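Local atomic coordinates of EF-P arginine 32 rhamnosyl-transferase (Pseudomonas putida KT2440, PDB entry 5NV8), a protein that belongs to the EarP family of bacterial rhamnosyltransferases, glycosyltransferases that have the two-domain GT-B architecture. Residues Ala236-Trp241 / Leu258-Leu263. Sequence-based numbering, arbitrary orientation.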
loop_
_atom_site.group_PDB
_atom_site.type_symbol
_atom_site.label_atom_id
_atom_site.label_comp_id
_atom_site.label_asym_id
_atom_site.label_seq_id
_atom_site.Cartn_x
_atom_site.Cartn_y
_atom_site.Cartn_z
ATOM N N ALA A 236 -15.107 8.272 8.754
ATOM C CA ALA A 236 -16.060 9.373 8.848
ATOM C C ALA A 236 -17.179 9.213 7.825
ATOM O O ALA A 236 -18.362 9.159 8.181
ATOM C CB ALA A 236 -15.340 10.709 8.659
ATOM N N GLY A 237 -16.818 9.133 6.542
ATOM C CA GLY A 237 -17.819 8.928 5.509
ATOM C C GLY A 237 -18.464 7.560 5.573
ATOM O O GLY A 237 -19.618 7.395 5.167
ATOM N N LEU A 238 -17.729 6.562 6.069
ATOM C CA LEU A 238 -18.322 5.252 6.315
ATOM C C LEU A 238 -19.492 5.359 7.283
ATOM O O LEU A 238 -20.535 4.724 7.087
ATOM C CB LEU A 238 -17.259 4.298 6.858
ATOM C CG LEU A 238 -17.479 2.791 6.730
ATOM C CD1 LEU A 238 -17.247 2.329 5.302
ATOM C CD2 LEU A 238 -16.551 2.056 7.686
ATOM N N SER A 239 -19.341 6.172 8.331
ATOM C CA SER A 239 -20.431 6.364 9.279
ATOM C C SER A 239 -21.583 7.135 8.646
ATOM O O SER A 239 -22.754 6.800 8.864
ATOM C CB SER A 239 -19.920 7.082 10.528
ATOM O OG SER A 239 -18.717 6.498 10.996
ATOM N N GLN A 240 -21.274 8.165 7.853
ATOM C CA GLN A 240 -22.318 8.931 7.180
ATOM C C GLN A 240 -23.111 8.082 6.196
ATOM O O GLN A 240 -24.240 8.445 5.849
ATOM C CB GLN A 240 -21.708 10.131 6.451
ATOM C CG GLN A 240 -20.822 11.012 7.315
ATOM C CD GLN A 240 -19.877 11.873 6.492
ATOM O OE1 GLN A 240 -20.184 12.243 5.358
ATOM N NE2 GLN A 240 -18.720 12.193 7.062
ATOM N N TRP A 241 -22.547 6.963 5.735
ATOM C CA TRP A 241 -23.274 6.086 4.825
ATOM C C TRP A 241 -24.194 5.134 5.581
ATOM O O TRP A 241 -25.346 4.936 5.181
ATOM C CB TRP A 241 -22.292 5.299 3.955
ATOM C CG TRP A 241 -22.973 4.401 2.967
ATOM C CD1 TRP A 241 -23.494 4.758 1.756
ATOM C CD2 TRP A 241 -23.220 2.998 3.112
ATOM N NE1 TRP A 241 -24.046 3.663 1.138
ATOM C CE2 TRP A 241 -23.891 2.570 1.949
ATOM C CE3 TRP A 241 -22.937 2.061 4.111
ATOM C CZ2 TRP A 241 -24.282 1.245 1.756
ATOM C CZ3 TRP A 241 -23.327 0.746 3.919
ATOM C CH2 TRP A 241 -23.994 0.352 2.751
ATOM N N LEU A 258 -23.181 -6.500 2.017
ATOM C CA LEU A 258 -21.950 -5.899 2.514
ATOM C C LEU A 258 -21.939 -5.932 4.036
ATOM O O LEU A 258 -22.906 -5.510 4.680
ATOM C CB LEU A 258 -21.810 -4.459 2.007
ATOM C CG LEU A 258 -20.565 -3.626 2.350
ATOM C CD1 LEU A 258 -20.711 -2.862 3.665
ATOM C CD2 LEU A 258 -19.313 -4.494 2.366
ATOM N N THR A 259 -20.845 -6.428 4.605
ATOM C CA THR A 259 -20.610 -6.387 6.043
ATOM C C THR A 259 -19.378 -5.527 6.290
ATOM O O THR A 259 -18.281 -5.855 5.825
ATOM C CB THR A 259 -20.424 -7.794 6.621
ATOM O OG1 THR A 259 -21.697 -8.444 6.718
ATOM C CG2 THR A 259 -19.808 -7.721 8.002
ATOM N N VAL A 260 -19.561 -4.419 6.999
ATOM C CA VAL A 260 -18.505 -3.441 7.234
ATOM C C VAL A 260 -17.865 -3.728 8.584
ATOM O O VAL A 260 -18.553 -4.094 9.542
ATOM C CB VAL A 260 -19.064 -2.004 7.156
ATOM C CG1 VAL A 260 -19.705 -1.568 8.475
ATOM C CG2 VAL A 260 -17.977 -1.038 6.740
ATOM N N GLN A 261 -16.540 -3.588 8.659
ATOM C CA GLN A 261 -15.816 -3.852 9.897
ATOM C C GLN A 261 -14.679 -2.856 10.057
ATOM O O GLN A 261 -13.928 -2.610 9.109
ATOM C CB GLN A 261 -15.263 -5.283 9.939
ATOM C CG GLN A 261 -14.723 -5.673 11.313
ATOM C CD GLN A 261 -14.418 -7.157 11.444
ATOM O OE1 GLN A 261 -14.266 -7.866 10.449
ATOM N NE2 GLN A 261 -14.325 -7.632 12.682
ATOM N N VAL A 262 -14.550 -2.307 11.264
ATOM C CA VAL A 262 -13.540 -1.304 11.584
ATOM C C VAL A 262 -12.370 -1.983 12.284
ATOM O O VAL A 262 -12.556 -2.672 13.296
ATOM C CB VAL A 262 -14.126 -0.185 12.460
ATOM C CG1 VAL A 262 -13.212 1.031 12.447
ATOM C CG2 VAL A 262 -15.523 0.186 11.984
ATOM N N LEU A 263 -11.168 -1.782 11.756
ATOM C CA LEU A 263 -9.944 -2.367 12.282
ATOM C C LEU A 263 -9.113 -1.327 13.028
ATOM O O LEU A 263 -9.235 -0.122 12.784
ATOM C CB LEU A 263 -9.102 -2.968 11.147
ATOM C CG LEU A 263 -9.634 -4.221 10.450
ATOM C CD1 LEU A 263 -8.611 -4.746 9.460
ATOM C CD2 LEU A 263 -9.999 -5.293 11.469
#
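The indole of Trp241 is the one aromatic group here, and Leu258 comes up to it obliquely: CD1 of Leu258 stands 4.5 Å from CZ3 of Trp241, a loose apolar touch at the six-membered ring. The Trp241 side chain also touches Leu215 and Ala219 of helix 211-220 and Arg255 of strand 252-255, while its polar corner is taken care of by a hydrogen bond from NE1 to Asp216, which helps fix the rotation of the indole. One turn back along the helix, Leu238 makes the closer contact with the strand. Val260 CG2 sits at the fork of the leucine, 3.5 Å from CD2 of Leu238 and 3.7 Å from its CD1, with CG of the same residue at 3.9 Å. CG of Leu238 (chi1 -159°) and the CG2 branch of Val260 are each anti to their own N, which brings these two branches together, and the side chains run past one another in opposite senses. Strands 225-230 and 258-263 are parallel neighbours, with helix 235-242 packed over the sheet in the connection between them. This is a beta-alpha-beta crossover of a Rossmann-like domain, into which strand 252-255 is inserted as an antiparallel edge before 258-263. Leu258, Val260 and Val262 point their CB atoms to the helix, whereas the CB of Gln261 points away from it, and its OE1 hydrogen-bonds NE2 of His226. No hydrogen bond joins helix to strand, and the side chain of Leu238 lies about 13 Å from the bound 2'-deoxy-thymidine-beta-L-rhamnose.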